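Long-range contacts in putative transcriptional regulator protein, LacI family (Rhizobium etli, PDB 3MIZ), which probably binds cis-regulatory DNA and represses transcription, as other LacI-family regulators do: residues A[15-21]-A[46-52]; A[74-80]-A[94-100]; A[81-85]-A[99-104]. All blocks are in the same frame, centred on the assembly; numbering follows the deposited sequence.

All three contacts lie in the half of the chain built on the parallel sheet 46-51, 15-20, 73-78, 95-97. Contact 1 pairs the first two of these strands and contact 2 the last two, their centres about 10 Å apart. Between them Gly-17 O probably accepts a hydrogen bond from Leu-75 N, 2.8 Å away. Contact 3 continues both segments of contact 2 past a corner into a small two-stranded parallel sheet; the two contacts share Asn-99 and Cys-100, with centres about 9 Å apart. Contacts 1 and 3 are about 17 Å apart between centres, yet a salt bridge joins them: Asp-21 OD2 to Arg-82 NH1, 2.8 Å.

Contact 1: A[15-21]-A[46-52]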
# COMPACT_ATOMS: atom_id res chain seq x y z
N THR A 15 12.56 3.66 -23.86
CA THR A 15 11.62 3.00 -22.97
C THR A 15 12.36 2.02 -22.06
O THR A 15 13.13 1.19 -22.53
CB THR A 15 10.55 2.22 -23.78
OG1 THR A 15 9.84 3.14 -24.63
CG2 THR A 15 9.57 1.53 -22.86
N PHE A 16 12.14 2.16 -20.76
CA PHE A 16 12.76 1.27 -19.79
C PHE A 16 11.65 0.33 -19.35
O PHE A 16 10.49 0.74 -19.23
CB PHE A 16 13.25 2.02 -18.55
CG PHE A 16 14.53 2.79 -18.74
CD1 PHE A 16 15.19 2.80 -19.96
CD2 PHE A 16 15.07 3.52 -17.69
CE1 PHE A 16 16.37 3.52 -20.13
CE2 PHE A 16 16.24 4.24 -17.84
CZ PHE A 16 16.90 4.25 -19.07
N GLY A 17 11.99 -0.93 -19.12
CA GLY A 17 11.00 -1.88 -18.68
C GLY A 17 11.33 -2.25 -17.25
O GLY A 17 12.49 -2.41 -16.89
N ILE A 18 10.31 -2.37 -16.42
CA ILE A 18 10.51 -2.76 -15.02
C ILE A 18 9.95 -4.16 -14.87
O ILE A 18 8.79 -4.41 -15.18
CB ILE A 18 9.74 -1.87 -14.04
CG1 ILE A 18 10.25 -0.43 -14.10
CG2 ILE A 18 9.89 -2.43 -12.60
CD1 ILE A 18 9.51 0.51 -13.13
N ILE A 19 10.78 -5.09 -14.40
CA ILE A 19 10.28 -6.44 -14.18
C ILE A 19 10.22 -6.57 -12.68
O ILE A 19 11.24 -6.54 -12.00
CB ILE A 19 11.23 -7.50 -14.79
CG1 ILE A 19 11.24 -7.36 -16.31
CG2 ILE A 19 10.77 -8.91 -14.36
CD1 ILE A 19 12.07 -8.40 -17.03
N THR A 20 9.01 -6.68 -12.14
CA THR A 20 8.86 -6.82 -10.71
C THR A 20 8.23 -8.15 -10.38
O THR A 20 7.65 -8.80 -11.25
CB THR A 20 7.99 -5.72 -10.13
OG1 THR A 20 7.96 -5.85 -8.71
CG2 THR A 20 6.56 -5.82 -10.69
N ASP A 21 8.32 -8.57 -9.12
CA ASP A 21 7.75 -9.84 -8.72
C ASP A 21 6.36 -9.81 -8.08
O ASP A 21 5.39 -10.28 -8.68
CB ASP A 21 8.72 -10.62 -7.81
CG ASP A 21 9.27 -9.79 -6.65
OD1 ASP A 21 8.80 -8.66 -6.42
OD2 ASP A 21 10.19 -10.29 -5.96
N THR A 46 10.01 6.56 -21.19
CA THR A 46 8.74 5.98 -20.80
C THR A 46 9.05 4.70 -20.04
O THR A 46 10.08 4.06 -20.28
CB THR A 46 7.88 5.68 -22.02
OG1 THR A 46 8.63 4.88 -22.95
CG2 THR A 46 7.48 6.98 -22.71
N ILE A 47 8.14 4.32 -19.15
CA ILE A 47 8.32 3.14 -18.33
C ILE A 47 7.16 2.16 -18.50
O ILE A 47 5.99 2.56 -18.44
CB ILE A 47 8.41 3.54 -16.82
CG1 ILE A 47 9.57 4.50 -16.59
CG2 ILE A 47 8.56 2.30 -15.94
CD1 ILE A 47 10.95 3.94 -16.92
N LEU A 48 7.49 0.90 -18.75
CA LEU A 48 6.50 -0.16 -18.90
C LEU A 48 6.79 -1.17 -17.80
O LEU A 48 7.94 -1.61 -17.65
CB LEU A 48 6.60 -0.85 -20.26
CG LEU A 48 5.96 -0.13 -21.45
CD1 LEU A 48 6.21 -0.93 -22.73
CD2 LEU A 48 4.46 0.01 -21.19
N ILE A 49 5.77 -1.54 -17.04
CA ILE A 49 5.92 -2.49 -15.94
C ILE A 49 5.28 -3.86 -16.22
O ILE A 49 4.18 -3.94 -16.76
CB ILE A 49 5.28 -1.91 -14.66
CG1 ILE A 49 5.87 -0.52 -14.35
CG2 ILE A 49 5.50 -2.85 -13.49
CD1 ILE A 49 5.19 0.16 -13.15
N ALA A 50 5.99 -4.93 -15.85
CA ALA A 50 5.50 -6.30 -16.00
C ALA A 50 5.77 -7.03 -14.68
O ALA A 50 6.85 -6.90 -14.12
CB ALA A 50 6.23 -7.00 -17.15
N ASN A 51 4.79 -7.79 -14.21
CA ASN A 51 4.89 -8.51 -12.94
C ASN A 51 4.97 -10.02 -13.19
O ASN A 51 4.17 -10.56 -13.94
CB ASN A 51 3.68 -8.19 -12.07
CG ASN A 51 3.90 -8.53 -10.59
OD1 ASN A 51 4.87 -8.08 -9.98
ND2 ASN A 51 2.98 -9.30 -10.02
N THR A 52 5.93 -10.69 -12.55
CA THR A 52 6.12 -12.13 -12.70
C THR A 52 5.26 -12.94 -11.72
O THR A 52 4.98 -14.11 -11.96
CB THR A 52 7.59 -12.53 -12.43
OG1 THR A 52 7.86 -12.38 -11.03
CG2 THR A 52 8.55 -11.67 -13.22
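Phe-16 N gives its hydrogen to Thr-46 O at 2.8 Å, the first of six backbone bonds between two parallel strands. The bonds then alternate in direction. Leu-48 N binds Phe-16 O, Ile-18 N binds Leu-48 O at 2.8 Å, Ala-50 N binds Ile-18 O, Thr-20 N binds Ala-50 O, and Thr-52 N closes the series on Thr-20 O at 2.9 Å. All are nearly straight. Each of these six oxygens also meets a CA-H; Gly-17 CA lies 3.2 Å from Leu-48 O.

The NH and CO groups of Gly-17 and Ile-19 serve the other neighbour, strand 73-78. Polar side chains near the C-terminal ends find partners beyond the pair. Thr-20 OG1, held anti to the backbone N (chi1 -176°), bonds to Val-77 O. Asp-21 divides its carboxylate between Met-79 N at OD1 and Arg-82 at OD2. Thr-52 OG1 bonds to Gly-54 N.

Apolar contact gathers on the face of Phe-16, Ile-18, Ile-47 and Ile-49. Ile-18 CD1 presses closely on Ile-47 CG2 at 3.5 Å and lies 4.0 Å from Ile-49 CG1. Ile-47 CD1 reaches Phe-16 CB at 3.4 Å. Near the strand ends, Ile-19 CG2 touches Thr-52 CG2, the two side chains crossing at about a right angle.

The pair belongs to a beta-alpha-beta unit whose helix 30-42 packs on Ile-47 and Ile-49. Helix 56-68 lies against Ile-19 and Ala-50 on the opposite face and also touches Thr-52. Strand 73-78 flanks 15-20, while the second subunit shares backbone hydrogen bonds with Ile-49 of the outer strand and packs its Phe-66 on Leu-48 and its Ile-49 on Ile-49.

Contact 2: A[74-80]-A[94-100]; sequences VLYVTMY and PTVMINC
Tyr-76 lies beside Met-97, a selenomethionine, both side chains pointing the same way from neighbouring parallel strands. Tyr-76 CB is 4.0 Å from Met-97 CG. The tyrosine CG is turned anti to its own N (chi1 -162°), which sets the ring beside Cys-100. There Cys-100 SG comes to the ring edge, almost in its plane, 3.9 Å from Tyr-76 CD2. This is a sulfur-aromatic contact of the edge type. The Met-97 chain runs out straight and then bends at its last torsion (chi3 72°), bringing CE to 4.1 Å from Tyr-76 CD2. Tyr-76 OH makes a weak hydrogen bond to Glu-59.

The other face carries Leu-75, Val-77, Val-96 and Ile-98. Leu-75 CD2 meets Ile-98 CD1 at 3.7 Å, the two side chains passing at a slant. Leu-75 CD2 also lies 4.0 Å from Val-96 CB. Val-77 touches Ile-98 CB with its CG2 branch. Helix 30-42 packs on this face through Ile-32 and Ile-36.

Backbone bonds hold the strands in step: Val-74 N to Pro-94 O, Val-96 N to Val-74 O, Tyr-76 N to Val-96 O and Ile-98 N to Tyr-76 O. Ile-98 N to Tyr-76 O is the shortest, 2.8 Å. The bond from Thr-78 N to Ile-98 O is weak, 3.4 Å. Thr-78 OG1 bonds to Tyr-80 O within its own segment, and Thr-78 CG2 leans on Cys-100 SG.

Both segments turn a corner here, at the C-terminal end of the sheet. A parallel sheet in the order 2-1-3-4, with helices on both faces, is typical of the Rossmann-like subdomains of the periplasmic-binding-protein fold used by LacI-family regulators.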
# COMPACT_ATOMS: atom_id res chain seq x y z
N VAL A 74 16.32 -2.77 -18.63
CA VAL A 74 15.40 -3.32 -17.63
C VAL A 74 15.83 -3.02 -16.20
O VAL A 74 17.01 -3.09 -15.86
CB VAL A 74 15.29 -4.87 -17.74
CG1 VAL A 74 14.57 -5.45 -16.50
CG2 VAL A 74 14.54 -5.25 -18.99
N LEU A 75 14.86 -2.66 -15.37
CA LEU A 75 15.12 -2.44 -13.97
C LEU A 75 14.42 -3.62 -13.31
O LEU A 75 13.20 -3.74 -13.34
CB LEU A 75 14.52 -1.11 -13.51
CG LEU A 75 15.27 0.07 -14.13
CD1 LEU A 75 14.48 1.35 -13.93
CD2 LEU A 75 16.66 0.17 -13.51
N TYR A 76 15.22 -4.53 -12.78
CA TYR A 76 14.72 -5.73 -12.12
C TYR A 76 14.49 -5.33 -10.67
O TYR A 76 15.44 -5.17 -9.91
CB TYR A 76 15.79 -6.82 -12.18
CG TYR A 76 15.25 -8.19 -11.93
CD1 TYR A 76 14.61 -8.90 -12.95
CD2 TYR A 76 15.40 -8.80 -10.68
CE1 TYR A 76 14.15 -10.17 -12.74
CE2 TYR A 76 14.94 -10.09 -10.47
CZ TYR A 76 14.31 -10.77 -11.51
OH TYR A 76 13.85 -12.05 -11.33
N VAL A 77 13.22 -5.19 -10.30
CA VAL A 77 12.87 -4.75 -8.96
C VAL A 77 12.07 -5.77 -8.15
O VAL A 77 11.04 -6.28 -8.60
CB VAL A 77 12.05 -3.44 -9.04
CG1 VAL A 77 11.76 -2.89 -7.64
CG2 VAL A 77 12.78 -2.42 -9.89
N THR A 78 12.54 -6.05 -6.95
CA THR A 78 11.82 -6.99 -6.09
C THR A 78 11.08 -6.18 -5.02
O THR A 78 11.56 -5.12 -4.59
CB THR A 78 12.78 -8.00 -5.43
OG1 THR A 78 13.85 -7.31 -4.78
CG2 THR A 78 13.37 -8.93 -6.50
N MSE A 79 9.90 -6.66 -4.61
CA MSE A 79 9.12 -5.96 -3.60
C MSE A 79 9.84 -5.93 -2.25
O MSE A 79 9.76 -4.94 -1.51
CB MSE A 79 7.74 -6.61 -3.46
CG MSE A 79 6.83 -6.33 -4.63
SE MSE A 79 6.52 -4.41 -4.82
CE MSE A 79 7.77 -4.00 -6.26
N TYR A 80 10.52 -7.02 -1.91
CA TYR A 80 11.30 -7.05 -0.68
C TYR A 80 12.70 -7.50 -1.05
O TYR A 80 12.92 -8.06 -2.13
CB TYR A 80 10.69 -7.98 0.38
CG TYR A 80 10.22 -9.32 -0.12
CD1 TYR A 80 8.88 -9.54 -0.44
CD2 TYR A 80 11.12 -10.39 -0.25
CE1 TYR A 80 8.44 -10.78 -0.89
CE2 TYR A 80 10.68 -11.63 -0.69
CZ TYR A 80 9.35 -11.82 -1.00
OH TYR A 80 8.92 -13.06 -1.41
N PRO A 94 20.48 -4.68 -21.33
CA PRO A 94 21.14 -4.01 -20.21
C PRO A 94 20.18 -4.02 -19.03
O PRO A 94 19.02 -3.63 -19.17
CB PRO A 94 21.37 -2.60 -20.75
CG PRO A 94 21.64 -2.85 -22.21
CD PRO A 94 20.57 -3.88 -22.57
N THR A 95 20.67 -4.46 -17.87
CA THR A 95 19.83 -4.57 -16.68
C THR A 95 20.50 -4.12 -15.38
O THR A 95 21.69 -4.34 -15.17
CB THR A 95 19.40 -6.04 -16.50
OG1 THR A 95 18.65 -6.46 -17.64
CG2 THR A 95 18.54 -6.20 -15.25
N VAL A 96 19.71 -3.48 -14.52
CA VAL A 96 20.19 -3.05 -13.21
C VAL A 96 19.17 -3.60 -12.21
O VAL A 96 17.96 -3.45 -12.40
CB VAL A 96 20.28 -1.52 -13.09
CG1 VAL A 96 20.57 -1.13 -11.64
CG2 VAL A 96 21.38 -0.98 -13.99
N MSE A 97 19.66 -4.26 -11.17
CA MSE A 97 18.78 -4.82 -10.15
C MSE A 97 18.58 -3.82 -9.01
O MSE A 97 19.53 -3.18 -8.58
CB MSE A 97 19.37 -6.13 -9.61
CG MSE A 97 19.44 -7.23 -10.67
SE MSE A 97 20.34 -8.84 -10.05
CE MSE A 97 18.97 -9.47 -8.86
N ILE A 98 17.34 -3.69 -8.54
CA ILE A 98 17.03 -2.76 -7.45
C ILE A 98 16.27 -3.46 -6.33
O ILE A 98 15.23 -4.08 -6.57
CB ILE A 98 16.18 -1.57 -7.94
CG1 ILE A 98 16.90 -0.86 -9.11
CG2 ILE A 98 15.96 -0.59 -6.78
CD1 ILE A 98 16.00 0.10 -9.91
N ASN A 99 16.82 -3.36 -5.12
CA ASN A 99 16.26 -3.95 -3.90
C ASN A 99 16.56 -5.44 -3.83
O ASN A 99 15.94 -6.19 -3.06
CB ASN A 99 14.74 -3.74 -3.83
CG ASN A 99 14.21 -3.78 -2.41
OD1 ASN A 99 13.03 -4.05 -2.18
ND2 ASN A 99 15.08 -3.52 -1.45
N CYS A 100 17.51 -5.88 -4.64
CA CYS A 100 17.90 -7.27 -4.68
C CYS A 100 19.33 -7.39 -5.20
O CYS A 100 19.90 -6.43 -5.73
CB CYS A 100 16.93 -8.05 -5.59
SG CYS A 100 16.72 -7.38 -7.27

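Contact 3: A[81-85]-A[99-104]; sequences RRIVD and NCRPQT
Asp-85 reaches across to the backbone of Gln-103 and Thr-104 with its carboxylate. Its CB leads to Asp-85 CG, which lies 3.5 Å from Thr-104 OG1. Asp-85 OD1 accepts from Thr-104 N at 2.9 Å in a nearly straight bond, from the syn side and 25° out of the carboxylate plane. The same oxygen takes a weak, bent bond from Gln-103 N. OD2 uses its syn lone pair for the hydroxyl of Thr-104, with Asp-85 OD2 to Thr-104 OG1 at 2.6 Å. Two good bonds and one weak one thus help to fix the carboxylate's rotation. With an alanine here the amides of Gln-103 and Thr-104 would probably lose this acceptor, and the Thr-104 hydroxyl would be set free to turn.

The pairing before it is a short parallel two-stranded sheet, 81-83 with 100-101, which follows strands 73-78 and 95-97 after a corner. Arg-101 N bonds to Arg-82 O at 2.9 Å, and Val-84 N to Arg-101 O at 2.8 Å.

Ile-83 and Arg-101 lie alongside each other, pointing the same way. Ile-83 CD1 sits over one face of the guanidinium, 3.5 Å from Arg-101 NH2; Leu-144 of helix 144-160 touches both side chains. Arg-81 NH2 is 4.2 Å from Arg-101 NH2. Salt bridges from Arg-81 NH1 to Asp-115 and from Arg-81 NE to Glu-112 probably ease these like charges; Glu-112 also forms a long, weak ion pair with Arg-101.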
# COMPACT_ATOMS: atom_id res chain seq x y z
N ARG A 81 13.65 -7.26 -0.16
CA ARG A 81 15.02 -7.61 -0.45
C ARG A 81 15.22 -9.10 -0.70
O ARG A 81 14.82 -9.93 0.11
CB ARG A 81 15.91 -7.12 0.68
CG ARG A 81 17.33 -6.91 0.27
CD ARG A 81 18.10 -6.24 1.38
NE ARG A 81 19.53 -6.28 1.14
CZ ARG A 81 20.43 -5.83 2.00
NH1 ARG A 81 20.04 -5.31 3.16
NH2 ARG A 81 21.72 -5.91 1.70
N ARG A 82 15.83 -9.43 -1.83
CA ARG A 82 16.05 -10.82 -2.20
C ARG A 82 17.41 -11.01 -2.86
O ARG A 82 18.03 -10.05 -3.33
CB ARG A 82 14.99 -11.28 -3.22
CG ARG A 82 13.54 -11.28 -2.75
CD ARG A 82 12.62 -11.63 -3.91
NE ARG A 82 13.01 -12.89 -4.53
CZ ARG A 82 12.61 -13.29 -5.74
NH1 ARG A 82 11.81 -12.53 -6.48
NH2 ARG A 82 13.04 -14.46 -6.22
N ILE A 83 17.88 -12.25 -2.86
CA ILE A 83 19.12 -12.62 -3.53
C ILE A 83 18.58 -13.58 -4.59
O ILE A 83 18.00 -14.62 -4.26
CB ILE A 83 20.09 -13.38 -2.60
CG1 ILE A 83 20.54 -12.49 -1.45
CG2 ILE A 83 21.32 -13.82 -3.39
CD1 ILE A 83 21.38 -13.22 -0.40
N VAL A 84 18.73 -13.22 -5.86
CA VAL A 84 18.21 -14.05 -6.93
C VAL A 84 18.77 -13.67 -8.29
O VAL A 84 19.05 -12.50 -8.57
CB VAL A 84 16.67 -13.94 -7.00
CG1 VAL A 84 16.24 -12.49 -7.14
CG2 VAL A 84 16.12 -14.76 -8.17
N ASP A 85 18.95 -14.69 -9.13
CA ASP A 85 19.43 -14.49 -10.49
C ASP A 85 18.20 -14.35 -11.38
O ASP A 85 17.29 -15.18 -11.31
CB ASP A 85 20.24 -15.70 -10.97
CG ASP A 85 21.72 -15.56 -10.68
OD1 ASP A 85 22.11 -14.68 -9.89
OD2 ASP A 85 22.50 -16.35 -11.25
N ASN A 99 16.82 -3.36 -5.12
CA ASN A 99 16.26 -3.95 -3.90
C ASN A 99 16.56 -5.44 -3.83
O ASN A 99 15.94 -6.19 -3.06
CB ASN A 99 14.74 -3.74 -3.83
CG ASN A 99 14.21 -3.78 -2.41
OD1 ASN A 99 13.03 -4.05 -2.18
ND2 ASN A 99 15.08 -3.52 -1.45
N CYS A 100 17.51 -5.88 -4.64
CA CYS A 100 17.90 -7.27 -4.68
C CYS A 100 19.33 -7.39 -5.20
O CYS A 100 19.90 -6.43 -5.73
CB CYS A 100 16.93 -8.05 -5.59
SG CYS A 100 16.72 -7.38 -7.27
N ARG A 101 19.90 -8.57 -5.01
CA ARG A 101 21.26 -8.85 -5.43
C ARG A 101 21.28 -10.21 -6.14
O ARG A 101 20.54 -11.12 -5.77
CB ARG A 101 22.17 -8.89 -4.20
CG ARG A 101 23.34 -9.84 -4.27
CD ARG A 101 23.98 -9.98 -2.90
NE ARG A 101 22.95 -9.89 -1.85
CZ ARG A 101 23.18 -9.97 -0.55
NH1 ARG A 101 24.42 -10.16 -0.08
NH2 ARG A 101 22.17 -9.84 0.30
N PRO A 102 22.12 -10.35 -7.17
CA PRO A 102 22.18 -11.63 -7.89
C PRO A 102 22.80 -12.72 -7.03
O PRO A 102 23.62 -12.43 -6.15
CB PRO A 102 23.05 -11.30 -9.10
CG PRO A 102 24.00 -10.27 -8.55
CD PRO A 102 23.08 -9.38 -7.73
N GLN A 103 22.39 -13.96 -7.26
CA GLN A 103 22.95 -15.09 -6.52
C GLN A 103 24.35 -15.32 -7.07
O GLN A 103 25.28 -15.66 -6.33
CB GLN A 103 22.09 -16.34 -6.73
CG GLN A 103 22.55 -17.55 -5.94
CD GLN A 103 22.67 -17.25 -4.45
OE1 GLN A 103 23.56 -16.52 -4.03
NE2 GLN A 103 21.77 -17.81 -3.66
N THR A 104 24.49 -15.13 -8.38
CA THR A 104 25.78 -15.29 -9.04
C THR A 104 26.59 -14.01 -8.88
O THR A 104 26.18 -12.94 -9.32
CB THR A 104 25.61 -15.58 -10.55
OG1 THR A 104 24.99 -16.86 -10.71
CG2 THR A 104 26.95 -15.58 -11.26